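PDB 2I79: acetyltransferase, GNAT family from Streptococcus pneumoniae, which probably transfers the acetyl group of bound acetyl coenzyme A to an acceptor amine, as GNAT-family acetyltransferases do. Local coordinates for residues T29-L34 against T130-A135; L90-G95 against H137-H142; G153-I156 against K160-D163. All blocks are in the same frame, centred on the assembly; numbering follows the deposited sequence.

Interaction 1: residues T29-L34 against T130-A135. With ACO (acetyl coenzyme *a), chain G.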
loop_
_atom_site.group_PDB
_atom_site.type_symbol
_atom_site.label_atom_id
_atom_site.label_comp_id
_atom_site.label_asym_id
_atom_site.label_seq_id
_atom_site.Cartn_x
_atom_site.Cartn_y
_atom_site.Cartn_z
ATOM N N THR A 29 -17.086 2.650 13.371
ATOM C CA THR A 29 -16.957 1.246 12.977
ATOM C C THR A 29 -15.535 0.814 13.141
ATOM O O THR A 29 -14.602 1.664 13.303
ATOM C CB THR A 29 -17.344 0.999 11.485
ATOM O OG1 THR A 29 -16.290 1.428 10.625
ATOM C CG2 THR A 29 -18.650 1.715 11.068
ATOM N N ASP A 30 -15.322 -0.493 13.057
ATOM C CA ASP A 30 -13.961 -1.023 12.889
ATOM C C ASP A 30 -13.768 -1.692 11.500
ATOM O O ASP A 30 -12.981 -2.624 11.352
ATOM C CB ASP A 30 -13.593 -1.948 14.065
ATOM C CG ASP A 30 -14.602 -3.058 14.290
ATOM O OD1 ASP A 30 -15.626 -3.130 13.560
ATOM O OD2 ASP A 30 -14.347 -3.883 15.204
ATOM N N PHE A 31 -14.461 -1.156 10.488
ATOM C CA PHE A 31 -14.429 -1.669 9.121
ATOM C C PHE A 31 -13.213 -1.204 8.303
ATOM O O PHE A 31 -12.911 -1.782 7.237
ATOM C CB PHE A 31 -15.701 -1.283 8.354
ATOM C CG PHE A 31 -16.918 -2.078 8.726
ATOM C CD1 PHE A 31 -16.859 -3.453 8.929
ATOM C CD2 PHE A 31 -18.150 -1.458 8.820
ATOM C CE1 PHE A 31 -18.033 -4.187 9.248
ATOM C CE2 PHE A 31 -19.304 -2.168 9.150
ATOM C CZ PHE A 31 -19.246 -3.530 9.362
ATOM N N THR A 32 -12.510 -0.187 8.792
ATOM C CA THR A 32 -11.313 0.302 8.121
ATOM C C THR A 32 -10.147 0.362 9.096
ATOM O O THR A 32 -10.283 0.000 10.251
ATOM C CB THR A 32 -11.559 1.689 7.494
ATOM O OG1 THR A 32 -11.526 2.710 8.508
ATOM C CG2 THR A 32 -12.914 1.691 6.750
ATOM N N SER A 33 -8.997 0.802 8.625
ATOM C CA SER A 33 -7.793 0.814 9.464
ATOM C C SER A 33 -7.855 1.918 10.530
ATOM O O SER A 33 -7.123 1.869 11.525
ATOM C CB SER A 33 -6.551 0.940 8.591
ATOM O OG SER A 33 -6.629 2.180 7.893
ATOM N N LEU A 34 -8.753 2.888 10.321
ATOM C CA LEU A 34 -9.154 3.836 11.377
ATOM C C LEU A 34 -9.652 3.092 12.612
ATOM O O LEU A 34 -10.447 2.144 12.511
ATOM C CB LEU A 34 -10.248 4.771 10.879
ATOM C CG LEU A 34 -9.927 5.793 9.756
ATOM C CD1 LEU A 34 -11.216 6.554 9.387
ATOM C CD2 LEU A 34 -8.806 6.757 10.143
ATOM N N THR A 130 -14.072 -8.927 4.374
ATOM C CA THR A 130 -15.085 -9.745 3.674
ATOM C C THR A 130 -16.462 -9.612 4.350
ATOM O O THR A 130 -17.494 -9.562 3.686
ATOM C CB THR A 130 -14.663 -11.201 3.534
ATOM O OG1 THR A 130 -14.455 -11.757 4.830
ATOM C CG2 THR A 130 -13.387 -11.309 2.711
ATOM N N ARG A 131 -16.457 -9.450 5.669
ATOM C CA ARG A 131 -17.689 -9.217 6.425
ATOM C C ARG A 131 -18.350 -7.858 6.188
ATOM O O ARG A 131 -19.485 -7.659 6.593
ATOM C CB ARG A 131 -17.385 -9.339 7.924
ATOM C CG ARG A 131 -16.564 -8.188 8.454
ATOM C CD ARG A 131 -16.336 -8.258 9.932
ATOM N NE ARG A 131 -15.585 -7.092 10.318
ATOM C CZ ARG A 131 -15.707 -6.417 11.465
ATOM N NH1 ARG A 131 -16.562 -6.770 12.413
ATOM N NH2 ARG A 131 -14.940 -5.363 11.668
ATOM N N ASN A 132 -17.631 -6.896 5.608
ATOM C CA ASN A 132 -18.195 -5.554 5.381
ATOM C C ASN A 132 -19.086 -5.543 4.109
ATOM O O ASN A 132 -18.769 -4.940 3.100
ATOM C CB ASN A 132 -17.063 -4.499 5.364
ATOM C CG ASN A 132 -17.575 -3.065 5.276
ATOM O OD1 ASN A 132 -18.790 -2.819 5.257
ATOM N ND2 ASN A 132 -16.655 -2.116 5.193
ATOM N N GLN A 133 -20.227 -6.214 4.179
ATOM C CA GLN A 133 -20.997 -6.516 2.968
ATOM C C GLN A 133 -21.662 -5.304 2.292
ATOM O O GLN A 133 -21.901 -5.307 1.085
ATOM C CB GLN A 133 -22.066 -7.551 3.272
ATOM C CG GLN A 133 -22.215 -8.568 2.152
ATOM C CD GLN A 133 -21.416 -9.797 2.443
ATOM O OE1 GLN A 133 -21.985 -10.836 2.820
ATOM N NE2 GLN A 133 -20.094 -9.697 2.322
ATOM N N ALA A 134 -21.983 -4.287 3.084
ATOM C CA ALA A 134 -22.479 -3.020 2.560
ATOM C C ALA A 134 -21.454 -2.458 1.580
ATOM O O ALA A 134 -21.803 -2.058 0.465
ATOM C CB ALA A 134 -22.722 -2.032 3.716
ATOM N N ALA A 135 -20.199 -2.448 2.011
ATOM C CA ALA A 135 -19.079 -1.965 1.203
ATOM C C ALA A 135 -18.839 -2.870 0.004
ATOM O O ALA A 135 -18.630 -2.376 -1.106
ATOM C CB ALA A 135 -17.844 -1.850 2.025
HETATM N N1A ACO G . -25.389 -5.961 3.006
HETATM C C2A ACO G . -25.548 -5.647 1.702
HETATM N N3A ACO G . -25.899 -4.414 1.288
HETATM C C4A ACO G . -26.103 -3.417 2.171
HETATM C C5A ACO G . -25.933 -3.670 3.601
HETATM C C6A ACO G . -25.546 -5.036 3.982
HETATM N N6A ACO G . -25.374 -5.346 5.285
HETATM N N7A ACO G . -26.201 -2.526 4.235
HETATM C C8A ACO G . -26.511 -1.608 3.269
HETATM N N9A ACO G . -26.454 -2.151 2.040
HETATM C C1B ACO G . -26.682 -1.568 0.688
HETATM C C2B ACO G . -27.815 -0.575 0.484
HETATM O O2B ACO G . -29.056 -1.227 0.205
HETATM C C3B ACO G . -27.317 0.165 -0.732
HETATM O O3B ACO G . -27.421 -0.575 -1.934
HETATM P P3B ACO G . -28.491 -0.268 -3.085
HETATM O O7A ACO G . -29.695 -0.801 -2.325
HETATM O O8A ACO G . -28.074 -1.060 -4.302
HETATM O O9A ACO G . -28.444 1.217 -3.343
HETATM C C4B ACO G . -25.816 0.237 -0.495
HETATM O O4B ACO G . -25.484 -0.910 0.279
HETATM C C5B ACO G . -25.446 1.537 0.209
HETATM O O5B ACO G . -25.288 2.508 -0.833
HETATM P P1A ACO G . -25.186 4.060 -0.426
HETATM O O1A ACO G . -26.298 4.423 0.522
HETATM O O2A ACO G . -24.974 4.803 -1.729
HETATM O O3A ACO G . -23.855 4.010 0.495
HETATM P P2A ACO G . -23.618 4.644 1.986
HETATM O O4A ACO G . -24.287 3.885 3.137
HETATM O O5A ACO G . -23.856 6.125 1.811
HETATM O O6A ACO G . -22.017 4.328 2.038
HETATM C CBP ACO G . -20.312 2.917 3.082
HETATM C CCP ACO G . -21.537 2.997 2.191
HETATM C CDP ACO G . -19.816 1.464 3.072
HETATM C CEP ACO G . -19.258 3.890 2.533
HETATM C CAP ACO G . -20.696 3.318 4.512
HETATM O OAP ACO G . -21.606 2.360 5.104
HETATM C C9P ACO G . -19.466 3.488 5.388
HETATM O O9P ACO G . -18.859 4.542 5.380
HETATM N N8P ACO G . -19.112 2.468 6.160
HETATM C C7P ACO G . -17.985 2.476 7.100
HETATM C C6P ACO G . -16.622 2.682 6.438
HETATM C C5P ACO G . -16.387 1.671 5.351
HETATM O O5P ACO G . -16.529 0.491 5.596
HETATM N N4P ACO G . -16.036 2.136 4.159
HETATM C C3P ACO G . -15.762 1.285 3.012
HETATM C C2P ACO G . -14.443 0.531 3.116
HETATM S S1P ACO G . -13.103 1.690 3.116
HETATM C C ACO G . -12.457 1.879 1.637
HETATM O O ACO G . -13.230 2.398 0.866
HETATM C CH3 ACO G . -11.037 1.414 1.369
HETATM O O HOH W 1 -13.750 -2.913 5.061
#
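The Phe31 ring lies against the side-chain amide of Asn132, a stacked pair at the acetyl coenzyme A site of the GNAT fold, where the loop after helix 15-26 meets the start of helix 133-141. The two planes are only 11° apart, and Asn132 CG sits 3.6 Å above the ring plane, displaced toward the rim. Asn132 CB adds a CH-pi contact to the Phe31 ring, 4.2 Å from its centroid. A chi1 of -174° swings the Asn132 amide away from its own N and flat along the ring, with ND2 aimed at the cofactor. Asn132 ND2 donates to the pantetheine carbonyl O5P of the cofactor at 2.6 Å, and it also donates to a water that in turn gives a hydrogen bond to Phe31 O. The amide thus links loop, helix start and cofactor. Asn132 is the buried N-cap residue of helix 133-141. The near-parallel stack, the CH-pi contact and the 3.4 Å from Phe31 CB to Asn132 ND2 mark this as the tightly packed part.

The other part, around Asp30 and Arg131, is looser and partly exposed. Their carboxylate and guanidinium planes are steeply inclined, and the salt bridge is a single N-H...O bond, bent to 150° at the hydrogen, that reaches OD1 from above the carboxylate plane. Phe31 CE1 lies 3.8 Å above the centre of the Arg131 guanidinium. Arg131 NE donates to Gln129 OE1, at the end of strand 123-129, while Arg83 of the second subunit packs on Asp30. Thr29 closes an ST turn that shapes the loop before Phe31, its OG1 accepting from Phe31 N. On this partly exposed side the bridge spans 3.0 Å, from Arg131 NH2 to Asp30 OD1.

Interaction 2: residues L90-G95 against H137-H142. With ACO (acetyl coenzyme *a), chain G.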
loop_
_atom_site.group_PDB
_atom_site.type_symbol
_atom_site.label_atom_id
_atom_site.label_comp_id
_atom_site.label_asym_id
_atom_site.label_seq_id
_atom_site.Cartn_x
_atom_site.Cartn_y
_atom_site.Cartn_z
ATOM N N LEU A 90 -8.360 3.497 -3.539
ATOM C CA LEU A 90 -9.588 4.181 -3.164
ATOM C C LEU A 90 -9.901 3.972 -1.667
ATOM O O LEU A 90 -9.679 2.886 -1.109
ATOM C CB LEU A 90 -10.744 3.709 -4.085
ATOM C CG LEU A 90 -12.042 4.500 -4.341
ATOM C CD1 LEU A 90 -11.879 5.842 -5.006
ATOM C CD2 LEU A 90 -12.951 3.655 -5.244
ATOM N N PHE A 91 -10.401 5.044 -1.031
ATOM C CA PHE A 91 -10.922 5.027 0.342
ATOM C C PHE A 91 -12.191 5.889 0.402
ATOM O O PHE A 91 -12.145 7.050 -0.019
ATOM C CB PHE A 91 -9.877 5.597 1.303
ATOM C CG PHE A 91 -10.349 5.718 2.719
ATOM C CD1 PHE A 91 -10.474 4.588 3.525
ATOM C CD2 PHE A 91 -10.682 6.949 3.251
ATOM C CE1 PHE A 91 -10.908 4.696 4.853
ATOM C CE2 PHE A 91 -11.119 7.064 4.573
ATOM C CZ PHE A 91 -11.229 5.937 5.374
ATOM N N ILE A 92 -13.295 5.335 0.924
ATOM C CA ILE A 92 -14.545 6.093 1.169
ATOM C C ILE A 92 -15.080 5.846 2.580
ATOM O O ILE A 92 -15.108 4.717 3.067
ATOM C CB ILE A 92 -15.675 5.717 0.155
ATOM C CG1 ILE A 92 -15.169 5.828 -1.292
ATOM C CG2 ILE A 92 -16.958 6.619 0.317
ATOM C CD1 ILE A 92 -16.234 5.479 -2.356
ATOM N N VAL A 93 -15.534 6.899 3.246
ATOM C CA VAL A 93 -16.239 6.715 4.503
ATOM C C VAL A 93 -17.324 7.767 4.616
ATOM O O VAL A 93 -17.116 8.914 4.220
ATOM C CB VAL A 93 -15.290 6.731 5.722
ATOM C CG1 VAL A 93 -14.468 8.021 5.756
ATOM C CG2 VAL A 93 -16.077 6.548 7.001
ATOM N N ILE A 94 -18.492 7.321 5.105
ATOM C CA ILE A 94 -19.685 8.158 5.315
ATOM C C ILE A 94 -20.013 8.091 6.811
ATOM O O ILE A 94 -19.819 7.044 7.446
ATOM C CB ILE A 94 -20.893 7.673 4.468
ATOM C CG1 ILE A 94 -20.550 7.678 2.961
ATOM C CG2 ILE A 94 -22.134 8.544 4.694
ATOM C CD1 ILE A 94 -20.285 9.070 2.360
ATOM N N GLY A 95 -20.433 9.223 7.389
ATOM C CA GLY A 95 -20.940 9.225 8.755
ATOM C C GLY A 95 -22.102 8.261 8.873
ATOM O O GLY A 95 -22.964 8.215 7.993
ATOM N N HIS A 137 -20.937 -4.709 -1.479
ATOM C CA HIS A 137 -22.050 -4.418 -2.380
ATOM C C HIS A 137 -21.923 -3.081 -3.140
ATOM O O HIS A 137 -22.204 -3.002 -4.358
ATOM C CB HIS A 137 -23.364 -4.417 -1.610
ATOM C CG HIS A 137 -24.517 -3.945 -2.426
ATOM N ND1 HIS A 137 -25.193 -4.770 -3.297
ATOM C CD2 HIS A 137 -25.084 -2.724 -2.543
ATOM C CE1 HIS A 137 -26.148 -4.081 -3.898
ATOM N NE2 HIS A 137 -26.094 -2.833 -3.465
ATOM N N LEU A 138 -21.557 -2.034 -2.405
ATOM C CA LEU A 138 -21.480 -0.709 -2.978
ATOM C C LEU A 138 -20.471 -0.759 -4.112
ATOM O O LEU A 138 -20.766 -0.333 -5.219
ATOM C CB LEU A 138 -21.079 0.346 -1.922
ATOM C CG LEU A 138 -20.800 1.782 -2.445
ATOM C CD1 LEU A 138 -22.069 2.514 -2.881
ATOM C CD2 LEU A 138 -20.043 2.593 -1.442
ATOM N N TYR A 139 -19.286 -1.289 -3.836
ATOM C CA TYR A 139 -18.243 -1.345 -4.846
ATOM C C TYR A 139 -18.622 -2.206 -6.079
ATOM O O TYR A 139 -18.370 -1.784 -7.223
ATOM C CB TYR A 139 -16.919 -1.762 -4.212
ATOM C CG TYR A 139 -16.265 -0.631 -3.439
ATOM C CD1 TYR A 139 -15.646 0.424 -4.116
ATOM C CD2 TYR A 139 -16.242 -0.614 -2.055
ATOM C CE1 TYR A 139 -15.006 1.464 -3.431
ATOM C CE2 TYR A 139 -15.616 0.438 -1.347
ATOM C CZ TYR A 139 -15.002 1.472 -2.051
ATOM O OH TYR A 139 -14.362 2.519 -1.396
ATOM N N GLN A 140 -19.241 -3.371 -5.857
ATOM C CA GLN A 140 -19.712 -4.216 -6.977
ATOM C C GLN A 140 -20.670 -3.432 -7.868
ATOM O O GLN A 140 -20.584 -3.482 -9.081
ATOM C CB GLN A 140 -20.382 -5.496 -6.468
ATOM C CG GLN A 140 -19.402 -6.478 -5.814
ATOM C CD GLN A 140 -20.024 -7.850 -5.535
ATOM O OE1 GLN A 140 -20.701 -8.072 -4.518
ATOM N NE2 GLN A 140 -19.795 -8.776 -6.451
ATOM N N LYS A 141 -21.581 -2.692 -7.252
ATOM C CA LYS A 141 -22.507 -1.849 -7.996
ATOM C C LYS A 141 -21.803 -0.926 -9.007
ATOM O O LYS A 141 -22.345 -0.640 -10.066
ATOM C CB LYS A 141 -23.347 -1.024 -7.010
ATOM C CG LYS A 141 -24.456 -0.144 -7.612
ATOM C CD LYS A 141 -25.285 0.501 -6.449
ATOM C CE LYS A 141 -25.688 1.988 -6.712
ATOM N NZ LYS A 141 -26.344 2.659 -5.504
ATOM N N HIS A 142 -20.597 -0.458 -8.685
ATOM C CA HIS A 142 -19.929 0.512 -9.537
ATOM C C HIS A 142 -18.851 -0.113 -10.366
ATOM O O HIS A 142 -17.941 0.587 -10.807
ATOM C CB HIS A 142 -19.384 1.677 -8.701
ATOM C CG HIS A 142 -20.460 2.555 -8.156
ATOM N ND1 HIS A 142 -21.137 2.260 -6.993
ATOM C CD2 HIS A 142 -21.017 3.691 -8.642
ATOM C CE1 HIS A 142 -22.062 3.179 -6.782
ATOM N NE2 HIS A 142 -22.018 4.054 -7.772
HETATM N N1A ACO G . -25.389 -5.961 3.006
HETATM C C2A ACO G . -25.548 -5.647 1.702
HETATM N N3A ACO G . -25.899 -4.414 1.288
HETATM C C4A ACO G . -26.103 -3.417 2.171
HETATM C C5A ACO G . -25.933 -3.670 3.601
HETATM C C6A ACO G . -25.546 -5.036 3.982
HETATM N N6A ACO G . -25.374 -5.346 5.285
HETATM N N7A ACO G . -26.201 -2.526 4.235
HETATM C C8A ACO G . -26.511 -1.608 3.269
HETATM N N9A ACO G . -26.454 -2.151 2.040
HETATM C C1B ACO G . -26.682 -1.568 0.688
HETATM C C2B ACO G . -27.815 -0.575 0.484
HETATM O O2B ACO G . -29.056 -1.227 0.205
HETATM C C3B ACO G . -27.317 0.165 -0.732
HETATM O O3B ACO G . -27.421 -0.575 -1.934
HETATM P P3B ACO G . -28.491 -0.268 -3.085
HETATM O O7A ACO G . -29.695 -0.801 -2.325
HETATM O O8A ACO G . -28.074 -1.060 -4.302
HETATM O O9A ACO G . -28.444 1.217 -3.343
HETATM C C4B ACO G . -25.816 0.237 -0.495
HETATM O O4B ACO G . -25.484 -0.910 0.279
HETATM C C5B ACO G . -25.446 1.537 0.209
HETATM O O5B ACO G . -25.288 2.508 -0.833
HETATM P P1A ACO G . -25.186 4.060 -0.426
HETATM O O1A ACO G . -26.298 4.423 0.522
HETATM O O2A ACO G . -24.974 4.803 -1.729
HETATM O O3A ACO G . -23.855 4.010 0.495
HETATM P P2A ACO G . -23.618 4.644 1.986
HETATM O O4A ACO G . -24.287 3.885 3.137
HETATM O O5A ACO G . -23.856 6.125 1.811
HETATM O O6A ACO G . -22.017 4.328 2.038
HETATM C CBP ACO G . -20.312 2.917 3.082
HETATM C CCP ACO G . -21.537 2.997 2.191
HETATM C CDP ACO G . -19.816 1.464 3.072
HETATM C CEP ACO G . -19.258 3.890 2.533
HETATM C CAP ACO G . -20.696 3.318 4.512
HETATM O OAP ACO G . -21.606 2.360 5.104
HETATM C C9P ACO G . -19.466 3.488 5.388
HETATM O O9P ACO G . -18.859 4.542 5.380
HETATM N N8P ACO G . -19.112 2.468 6.160
HETATM C C7P ACO G . -17.985 2.476 7.100
HETATM C C6P ACO G . -16.622 2.682 6.438
HETATM C C5P ACO G . -16.387 1.671 5.351
HETATM O O5P ACO G . -16.529 0.491 5.596
HETATM N N4P ACO G . -16.036 2.136 4.159
HETATM C C3P ACO G . -15.762 1.285 3.012
HETATM C C2P ACO G . -14.443 0.531 3.116
HETATM S S1P ACO G . -13.103 1.690 3.116
HETATM C C ACO G . -12.457 1.879 1.637
HETATM O O ACO G . -13.230 2.398 0.866
HETATM C CH3 ACO G . -11.037 1.414 1.369
#
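The Tyr139 ring meets strand 87-94 by its edge: Leu90 CD2 lies in the ring plane, 3.5 Å from Tyr139 CE1, and the acetyl oxygen O of the cofactor is also near that plane. Phe144 meets the ring edge-to-face. Ile92 CD1 approaches it obliquely, while Ile92 CG1 comes to 3.4 Å from Tyr139 OH, the two side chains running antiparallel alongside one another. With chi1 at -76°, Tyr139 carries its hydroxyl from the helix across to the strand.

Two donors then grip the thioester carbonyl: Tyr139 OH gives a 2.5 Å bond to cofactor O, and Ile92 N one of 2.9 Å to the same atom. This pair would be expected to polarise the carbonyl. Ile92 O accepts from cofactor N4P and Ile94 N donates to O9P, so the pantetheine arm lies along the strand almost like an added one, the arrangement known from GNAT enzymes. At the other end of the cofactor, the edge of the His137 ring presents NE2, which donates to phosphate oxygen O8A at 2.8 Å.

The contact is buried: Leu90 and Ile92 also pack on Leu108 of helix 103-117 and on Val74 of strand 69-77.

Interaction 3: residues G153-I156 against K160-D163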
loop_
_atom_site.group_PDB
_atom_site.type_symbol
_atom_site.label_atom_id
_atom_site.label_comp_id
_atom_site.label_asym_id
_atom_site.label_seq_id
_atom_site.Cartn_x
_atom_site.Cartn_y
_atom_site.Cartn_z
ATOM N N GLY A 153 -5.950 -10.171 6.740
ATOM C CA GLY A 153 -5.875 -8.849 6.148
ATOM C C GLY A 153 -6.128 -7.730 7.152
ATOM O O GLY A 153 -5.728 -6.592 6.941
ATOM N N ALA A 154 -6.813 -8.057 8.238
ATOM C CA ALA A 154 -7.173 -7.092 9.260
ATOM C C ALA A 154 -7.221 -7.779 10.632
ATOM O O ALA A 154 -7.542 -8.992 10.749
ATOM C CB ALA A 154 -8.521 -6.484 8.937
ATOM N N TYR A 155 -6.941 -6.971 11.651
ATOM C CA TYR A 155 -6.975 -7.375 13.043
ATOM C C TYR A 155 -8.041 -6.553 13.779
ATOM O O TYR A 155 -8.020 -5.319 13.713
ATOM C CB TYR A 155 -5.594 -7.114 13.625
ATOM C CG TYR A 155 -5.430 -7.461 15.071
ATOM C CD1 TYR A 155 -5.306 -6.460 16.044
ATOM C CD2 TYR A 155 -5.358 -8.781 15.470
ATOM C CE1 TYR A 155 -5.149 -6.779 17.382
ATOM C CE2 TYR A 155 -5.203 -9.120 16.810
ATOM C CZ TYR A 155 -5.089 -8.115 17.760
ATOM O OH TYR A 155 -4.930 -8.476 19.089
ATOM N N ILE A 156 -8.987 -7.213 14.449
ATOM C CA ILE A 156 -10.057 -6.501 15.173
ATOM C C ILE A 156 -10.234 -7.020 16.596
ATOM O O ILE A 156 -9.735 -8.084 16.943
ATOM C CB ILE A 156 -11.459 -6.564 14.440
ATOM C CG1 ILE A 156 -11.930 -8.009 14.243
ATOM C CG2 ILE A 156 -11.442 -5.807 13.110
ATOM C CD1 ILE A 156 -13.436 -8.134 13.964
ATOM N N LYS A 160 -8.851 -10.863 17.127
ATOM C CA LYS A 160 -9.497 -11.567 16.036
ATOM C C LYS A 160 -8.915 -11.136 14.696
ATOM O O LYS A 160 -9.085 -10.002 14.290
ATOM C CB LYS A 160 -11.003 -11.286 16.040
ATOM C CG LYS A 160 -11.918 -12.504 15.976
ATOM C CD LYS A 160 -12.751 -12.634 17.268
ATOM C CE LYS A 160 -13.414 -14.038 17.413
ATOM N NZ LYS A 160 -14.060 -14.280 18.746
ATOM N N PHE A 161 -8.261 -12.062 13.997
ATOM C CA PHE A 161 -7.898 -11.862 12.594
ATOM C C PHE A 161 -9.039 -12.177 11.649
ATOM O O PHE A 161 -9.751 -13.156 11.825
ATOM C CB PHE A 161 -6.692 -12.712 12.228
ATOM C CG PHE A 161 -5.458 -12.315 12.957
ATOM C CD1 PHE A 161 -4.719 -11.234 12.532
ATOM C CD2 PHE A 161 -5.026 -13.033 14.070
ATOM C CE1 PHE A 161 -3.593 -10.869 13.193
ATOM C CE2 PHE A 161 -3.890 -12.679 14.720
ATOM C CZ PHE A 161 -3.175 -11.585 14.291
ATOM N N ILE A 162 -9.215 -11.328 10.648
ATOM C CA ILE A 162 -10.263 -11.516 9.659
ATOM C C ILE A 162 -9.701 -11.330 8.246
ATOM O O ILE A 162 -8.647 -10.694 8.039
ATOM C CB ILE A 162 -11.467 -10.554 9.881
ATOM C CG1 ILE A 162 -11.053 -9.079 9.717
ATOM C CG2 ILE A 162 -12.157 -10.787 11.250
ATOM C CD1 ILE A 162 -12.246 -8.145 9.791
ATOM N N ASP A 163 -10.443 -11.859 7.281
ATOM C CA ASP A 163 -10.104 -11.787 5.862
ATOM C C ASP A 163 -10.584 -10.502 5.204
ATOM O O ASP A 163 -11.602 -9.899 5.593
ATOM C CB ASP A 163 -10.738 -12.956 5.069
ATOM C CG ASP A 163 -10.156 -14.331 5.430
ATOM O OD1 ASP A 163 -9.917 -14.618 6.610
ATOM O OD2 ASP A 163 -9.955 -15.155 4.517
#
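Ile162 CG1 fits against the small Ala154 CB at 3.7 Å, and Ile162 CG2 meets Ile156 CD1 at 4.0 Å, so the Ile162 side chain fills the shallow hollow between its opposite partner Ala154 and the diagonal Ile156 across the antiparallel hairpin of strands 145-156 and 160-170. Ile156 and Ile162 cross at about a right angle, and Ile156 CG1 lies against Lys160 CB. On the face of Tyr155 and Phe161, Tyr155 CD2 sits 3.6 Å above the Phe161 ring, offset toward its rim. The rings are oblique, their planes 53° apart. Tyr155 extends away from its own N (chi1 180°), whereas Phe161 CG stays beside its N, which brings the rings together over this non-hydrogen-bonded pair.

Gly153 and Ala154 both face Ile162, a classic beta bulge; here Ile162 N bonds Ala154 O at 2.9 Å. Beyond it, Ile156 and Lys160 are bonded both ways, Ile156 N to Lys160 O at 2.8 Å.

The chemistry implies a hairpin joined by backbone bonds and apolar side chains, whose edge strand, through Tyr155 O hydrogen-bonded to Arg83, and whose aromatic face, through Phe161 edge-to-face with His86, both meet those residues of the second subunit.

Overall arrangement
From the N terminus, the loop 29-34 comes first and is closed by interaction 1 only after 95 further residues, at 130-135. Strand 87-94 lies within that span, and interaction 2 pairs it with residues 137-142, further along the helix that starts within 130-135, so the two contacts cross along the chain. Both touch the cofactor, and Phe91 packs on Thr32 and Leu34 to join them directly. Interaction 3 follows in series, closing a short turn of three residues in the hairpin of strands 145-156 and 160-170. It reaches interaction 1 through Ile162 and Ile156 on Arg131, but its nearest atoms are about 12 Å from interaction 2. Interactions 1 and 3 both touch the second subunit.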